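Local coordinates for uncharacterized protein MJ1460 (PDB 2OSO) that is of unknown function but carries a zinc-binding V4R domain and belongs to the vinyl-4-reductase family, at residues 139-144 with 152-157; 82-87 with 100-105. The protein carries 3 engineered substitutions. All blocks are in the same frame, centred on the assembly; numbering follows the deposited sequence.

Contact 1 (139-144 with 152-157); sequences NEVECV and VFEVKE. With ZN (zinc ion), chain B.
Glu140 and Phe153 face each other as a non-hydrogen-bonded pair where the antiparallel strands 139-142 and 152-157 run at 140° to one another, with their axes 4.5 Å apart at the closest point. The Asn139-Glu154 pair is hydrogen-bonded in both directions. Past Glu140 the register slips by one residue in a classic beta bulge: Val141 and Glu142 both face Val152. Val152 O therefore takes two donors, Val141 N at 2.9 Å, nearly along the C=O axis, and Glu142 N at a longer 3.3 Å, on a lone pair in the carbonyl plane.

On the face that carries Glu140 and Phe153, the glutamate lies over the ring. Its CG is 4.1 Å from the ring centroid, a CH-pi contact, and its carboxylate plane is only 11° from that of the ring. With CG anti to the backbone N (chi1 -174°) and the chain extended beyond it, OE2 reaches the zinc ion at 1.9 Å. Cys143 SG, just past the bulge, binds the same metal at 2.4 Å; His117 and Cys151 complete the site.

Across the opposite face, Glu142 and Val152 lie side by side and point the same way, the acid's OE1 3.8 Å from Val152 CG2. Val141, the extra residue of the bulge, meets Val152 CG1 with its CG2, while Val141 CG1 lies 3.2 Å from Glu154 OE1, the side chains of Val141 and Glu154 crossing at about a right angle.

The pair forms the hairpin of strands 135-142 and 151-158, the former at the sheet's edge within this chain. Phe153 packs on Ile120, Ala121 and Leu124 of helix 118-132, Val155 on Leu128, and the backbone of Phe153 bonds to Ile100 in the next strand, 98-103.

Contact 2 (82-87 with 100-105); sequences GDLEID and IKLSNP
Leu84 and Leu102 cross obliquely on the inner face of an antiparallel pair, methyl to methyl, with their CD1 atoms 3.9 Å apart. Leu102 CD1 also lies 3.7 Å from Gly82 C. The glycine's own CA comes to 3.3 Å from Ser103 O, a CA-H...O contact. Next along, Ile86 and Ile100 lie side by side, pointing the same way and touching through their CG2 methyls.

The other face is polar. Glu85 crosses Lys101 obliquely, and its extended chain brings OE1 to 3.9 Å from Lys101 CB; the lysine's amine lies further off, and OE1 instead forms a salt bridge with Lys150. Its other oxygen, OE2, is 3.3 Å from Ser103 OG, a weak hydrogen bond and not a settled one, as the hydroxyl has another acceptor within reach. An alanine in place of Glu85 would probably leave Lys150 without this carboxylate mate and Ser103 OG without this weak partner. Asp83, paired by salt bridge with Lys77, takes a bond from a water 2.8 Å from its OD2.

Four backbone hydrogen bonds join Asp83 to Ser103 and Glu85 to Lys101. Within this chain it is an edge-strand pairing of an antiparallel sheet with helices packed on one face: Leu84 packs on Leu72 and Phe76 of helix 69-79 and on Leu124 of helix 118-132, a two-layer alpha+beta arrangement.

From the N terminus the chain passes through several helices before strand 83-85. Helix 88-93 follows, and strand 98-103 then returns to close contact 2. Only after that does the chain run through the segment bearing His117 and helix 118-132 into strand 135-142, from which a short loop leads back along 151-158 and closes contact 1. The two closures are thus in series, neither nested nor crossed. In space they join at the middle of the four-stranded sheet, where 98-103 and 151-158 are neighbours: Phe153 CE1 lies 3.8 Å from Leu102 CB. Val144 and Pro105 pack together beyond the strand ends, near the zinc site.

Contact 1 (139-144 with 152-157)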
loop_
_atom_site.group_PDB
_atom_site.type_symbol
_atom_site.label_atom_id
_atom_site.label_comp_id
_atom_site.label_asym_id
_atom_site.label_seq_id
_atom_site.Cartn_x
_atom_site.Cartn_y
_atom_site.Cartn_z
ATOM N N ASN A 139 -4.787 21.270 5.021
ATOM C CA ASN A 139 -5.913 20.834 5.782
ATOM C C ASN A 139 -7.133 20.657 4.857
ATOM O O ASN A 139 -7.509 21.556 4.148
ATOM C CB ASN A 139 -6.184 21.849 6.887
ATOM C CG ASN A 139 -7.389 21.495 7.733
ATOM O OD1 ASN A 139 -7.561 20.337 8.167
ATOM N ND2 ASN A 139 -8.213 22.493 8.022
ATOM N N GLU A 140 -7.727 19.475 4.870
ATOM C CA GLU A 140 -8.808 19.169 3.964
ATOM C C GLU A 140 -10.045 19.703 4.663
ATOM O O GLU A 140 -10.320 19.328 5.798
ATOM C CB GLU A 140 -8.926 17.647 3.663
ATOM C CG GLU A 140 -9.986 17.334 2.595
ATOM C CD GLU A 140 -10.110 15.856 2.289
ATOM O OE1 GLU A 140 -9.692 15.040 3.130
ATOM O OE2 GLU A 140 -10.654 15.502 1.218
ATOM N N VAL A 141 -10.768 20.582 3.973
ATOM C CA VAL A 141 -11.921 21.271 4.543
ATOM C C VAL A 141 -13.221 20.829 3.896
ATOM O O VAL A 141 -14.280 21.062 4.456
ATOM C CB VAL A 141 -11.720 22.829 4.426
ATOM C CG1 VAL A 141 -10.411 23.311 5.184
ATOM C CG2 VAL A 141 -11.665 23.265 2.929
ATOM N N GLU A 142 -13.179 20.245 2.699
ATOM C CA GLU A 142 -14.384 19.591 2.123
ATOM C C GLU A 142 -13.959 18.274 1.469
ATOM O O GLU A 142 -12.833 18.158 0.976
ATOM C CB GLU A 142 -15.097 20.453 1.057
ATOM C CG GLU A 142 -15.346 21.887 1.385
ATOM C CD GLU A 142 -16.023 22.662 0.225
ATOM O OE1 GLU A 142 -16.496 22.059 -0.764
ATOM O OE2 GLU A 142 -16.059 23.897 0.299
ATOM N N CYS A 143 -14.860 17.305 1.398
ATOM C CA CYS A 143 -14.449 15.948 0.922
ATOM C C CYS A 143 -15.628 15.250 0.211
ATOM O O CYS A 143 -16.773 15.440 0.586
ATOM C CB CYS A 143 -13.951 15.157 2.128
ATOM S SG CYS A 143 -13.379 13.477 1.854
ATOM N N VAL A 144 -15.311 14.486 -0.831
ATOM C CA VAL A 144 -16.275 13.700 -1.614
ATOM C C VAL A 144 -17.062 12.761 -0.691
ATOM O O VAL A 144 -18.264 12.520 -0.880
ATOM C CB VAL A 144 -15.532 12.930 -2.764
ATOM C CG1 VAL A 144 -16.458 11.915 -3.484
ATOM C CG2 VAL A 144 -14.945 13.923 -3.741
ATOM N N VAL A 152 -11.559 19.476 -1.212
ATOM C CA VAL A 152 -10.942 20.789 -1.155
ATOM C C VAL A 152 -9.957 20.867 0.008
ATOM O O VAL A 152 -10.282 20.570 1.159
ATOM C CB VAL A 152 -11.971 21.903 -1.033
ATOM C CG1 VAL A 152 -11.269 23.274 -0.966
ATOM C CG2 VAL A 152 -12.981 21.851 -2.175
ATOM N N PHE A 153 -8.753 21.306 -0.338
ATOM C CA PHE A 153 -7.643 21.441 0.599
ATOM C C PHE A 153 -7.207 22.909 0.710
ATOM O O PHE A 153 -6.952 23.577 -0.300
ATOM C CB PHE A 153 -6.469 20.586 0.143
ATOM C CG PHE A 153 -6.802 19.097 -0.053
ATOM C CD1 PHE A 153 -7.307 18.637 -1.279
ATOM C CD2 PHE A 153 -6.570 18.177 0.954
ATOM C CE1 PHE A 153 -7.586 17.261 -1.486
ATOM C CE2 PHE A 153 -6.878 16.784 0.764
ATOM C CZ PHE A 153 -7.341 16.334 -0.470
ATOM N N GLU A 154 -7.084 23.359 1.954
ATOM C CA GLU A 154 -6.536 24.662 2.334
ATOM C C GLU A 154 -5.002 24.529 2.530
ATOM O O GLU A 154 -4.555 23.657 3.318
ATOM C CB GLU A 154 -7.159 25.004 3.679
ATOM C CG GLU A 154 -7.493 26.386 3.978
ATOM C CD GLU A 154 -8.595 26.407 5.058
ATOM O OE1 GLU A 154 -8.417 25.675 6.088
ATOM O OE2 GLU A 154 -9.651 27.053 4.851
ATOM N N VAL A 155 -4.214 25.344 1.805
ATOM C CA VAL A 155 -2.734 25.292 1.857
ATOM C C VAL A 155 -2.196 26.535 2.539
ATOM O O VAL A 155 -2.415 27.653 2.054
ATOM C CB VAL A 155 -2.065 25.196 0.442
ATOM C CG1 VAL A 155 -0.499 25.090 0.563
ATOM C CG2 VAL A 155 -2.621 24.033 -0.345
ATOM N N LYS A 156 -1.450 26.332 3.622
ATOM C CA LYS A 156 -0.919 27.392 4.457
ATOM C C LYS A 156 0.582 27.288 4.545
ATOM O O LYS A 156 1.148 26.213 4.732
ATOM C CB LYS A 156 -1.448 27.287 5.867
ATOM C CG LYS A 156 -2.889 27.745 6.033
ATOM C CD LYS A 156 -3.422 27.384 7.423
ATOM C CE LYS A 156 -3.550 25.860 7.620
ATOM N NZ LYS A 156 -4.149 25.080 6.456
ATOM N N GLU A 157 1.229 28.431 4.434
ATOM C CA GLU A 157 2.666 28.511 4.519
ATOM C C GLU A 157 2.955 28.756 5.995
ATOM O O GLU A 157 2.279 29.583 6.634
ATOM C CB GLU A 157 3.100 29.687 3.646
ATOM C CG GLU A 157 4.481 29.672 3.184
ATOM C CD GLU A 157 4.899 31.008 2.583
ATOM O OE1 GLU A 157 4.340 31.400 1.533
ATOM O OE2 GLU A 157 5.818 31.631 3.149
HETATM ZN ZN ZN B . -11.509 13.981 0.511
#

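Contact 2 (82-87 with 100-105)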
loop_
_atom_site.group_PDB
_atom_site.type_symbol
_atom_site.label_atom_id
_atom_site.label_comp_id
_atom_site.label_asym_id
_atom_site.label_seq_id
_atom_site.Cartn_x
_atom_site.Cartn_y
_atom_site.Cartn_z
ATOM N N GLY A 82 -6.573 10.577 -8.670
ATOM C CA GLY A 82 -7.482 11.580 -9.199
ATOM C C GLY A 82 -6.848 12.763 -9.908
ATOM O O GLY A 82 -5.641 12.794 -10.168
ATOM N N ASP A 83 -7.706 13.721 -10.237
ATOM C CA ASP A 83 -7.349 14.924 -11.004
ATOM C C ASP A 83 -7.226 16.098 -10.056
ATOM O O ASP A 83 -8.221 16.626 -9.546
ATOM C CB ASP A 83 -8.404 15.238 -12.058
ATOM C CG ASP A 83 -8.744 14.038 -12.909
ATOM O OD1 ASP A 83 -7.955 13.659 -13.801
ATOM O OD2 ASP A 83 -9.801 13.452 -12.665
ATOM N N LEU A 84 -5.994 16.510 -9.856
ATOM C CA LEU A 84 -5.637 17.558 -8.942
ATOM C C LEU A 84 -5.816 18.904 -9.680
ATOM O O LEU A 84 -5.304 19.093 -10.766
ATOM C CB LEU A 84 -4.172 17.335 -8.522
ATOM C CG LEU A 84 -3.604 17.858 -7.218
ATOM C CD1 LEU A 84 -4.529 17.562 -6.049
ATOM C CD2 LEU A 84 -2.135 17.300 -6.984
ATOM N N GLU A 85 -6.595 19.801 -9.088
ATOM C CA GLU A 85 -6.856 21.124 -9.642
ATOM C C GLU A 85 -6.040 22.151 -8.863
ATOM O O GLU A 85 -6.316 22.420 -7.696
ATOM C CB GLU A 85 -8.360 21.437 -9.596
ATOM C CG GLU A 85 -9.194 20.427 -10.363
ATOM C CD GLU A 85 -10.715 20.653 -10.317
ATOM O OE1 GLU A 85 -11.211 21.673 -9.772
ATOM O OE2 GLU A 85 -11.413 19.763 -10.847
ATOM N N ILE A 86 -5.031 22.710 -9.523
ATOM C CA ILE A 86 -4.122 23.721 -8.939
ATOM C C ILE A 86 -3.857 24.773 -10.002
ATOM O O ILE A 86 -3.389 24.438 -11.092
ATOM C CB ILE A 86 -2.729 23.127 -8.526
ATOM C CG1 ILE A 86 -2.876 21.729 -7.889
ATOM C CG2 ILE A 86 -1.961 24.111 -7.642
ATOM C CD1 ILE A 86 -1.598 21.192 -7.157
ATOM N N ASP A 87 -4.164 26.029 -9.686
ATOM C CA ASP A 87 -3.827 27.171 -10.530
ATOM C C ASP A 87 -2.464 27.708 -10.100
ATOM O O ASP A 87 -2.369 28.505 -9.173
ATOM C CB ASP A 87 -4.900 28.240 -10.368
ATOM C CG ASP A 87 -4.753 29.408 -11.384
ATOM O OD1 ASP A 87 -3.650 29.579 -11.944
ATOM O OD2 ASP A 87 -5.757 30.142 -11.606
ATOM N N ILE A 100 -6.673 24.180 -3.168
ATOM C CA ILE A 100 -6.540 23.246 -4.267
ATOM C C ILE A 100 -7.608 22.155 -4.125
ATOM O O ILE A 100 -8.093 21.866 -3.035
ATOM C CB ILE A 100 -5.091 22.656 -4.352
ATOM C CG1 ILE A 100 -4.744 21.775 -3.196
ATOM C CG2 ILE A 100 -4.058 23.755 -4.324
ATOM C CD1 ILE A 100 -3.178 21.506 -3.156
ATOM N N LYS A 101 -7.990 21.561 -5.241
ATOM C CA LYS A 101 -9.084 20.613 -5.222
ATOM C C LYS A 101 -8.634 19.283 -5.806
ATOM O O LYS A 101 -7.741 19.214 -6.652
ATOM C CB LYS A 101 -10.288 21.160 -5.969
ATOM C CG LYS A 101 -10.838 22.551 -5.481
ATOM C CD LYS A 101 -12.323 22.709 -5.941
ATOM C CE LYS A 101 -12.944 24.133 -5.773
ATOM N NZ LYS A 101 -14.305 24.272 -6.471
ATOM N N LEU A 102 -9.266 18.218 -5.348
ATOM C CA LEU A 102 -9.127 16.919 -5.970
ATOM C C LEU A 102 -10.476 16.297 -6.484
ATOM O O LEU A 102 -11.504 16.213 -5.775
ATOM C CB LEU A 102 -8.348 15.995 -5.033
ATOM C CG LEU A 102 -7.996 14.588 -5.527
ATOM C CD1 LEU A 102 -6.905 14.538 -6.619
ATOM C CD2 LEU A 102 -7.577 13.781 -4.281
ATOM N N SER A 103 -10.478 15.971 -7.776
ATOM C CA SER A 103 -11.592 15.279 -8.448
ATOM C C SER A 103 -11.284 13.786 -8.605
ATOM O O SER A 103 -10.152 13.422 -8.879
ATOM C CB SER A 103 -11.782 15.824 -9.865
ATOM O OG SER A 103 -12.727 16.858 -9.856
ATOM N N ASN A 104 -12.312 12.947 -8.499
ATOM C CA ASN A 104 -12.181 11.462 -8.633
ATOM C C ASN A 104 -11.128 10.828 -7.689
ATOM O O ASN A 104 -10.237 10.071 -8.139
ATOM C CB ASN A 104 -11.924 11.105 -10.115
ATOM C CG ASN A 104 -12.231 9.646 -10.452
ATOM O OD1 ASN A 104 -13.104 9.010 -9.854
ATOM N ND2 ASN A 104 -11.490 9.104 -11.406
ATOM N N PRO A 105 -11.223 11.124 -6.375
ATOM C CA PRO A 105 -10.260 10.648 -5.384
ATOM C C PRO A 105 -10.546 9.172 -5.032
ATOM O O PRO A 105 -11.531 8.622 -5.499
ATOM C CB PRO A 105 -10.527 11.532 -4.189
ATOM C CG PRO A 105 -12.059 11.692 -4.259
ATOM C CD PRO A 105 -12.346 11.834 -5.734
HETATM O O HOH W 1 -8.830 10.788 -12.890
#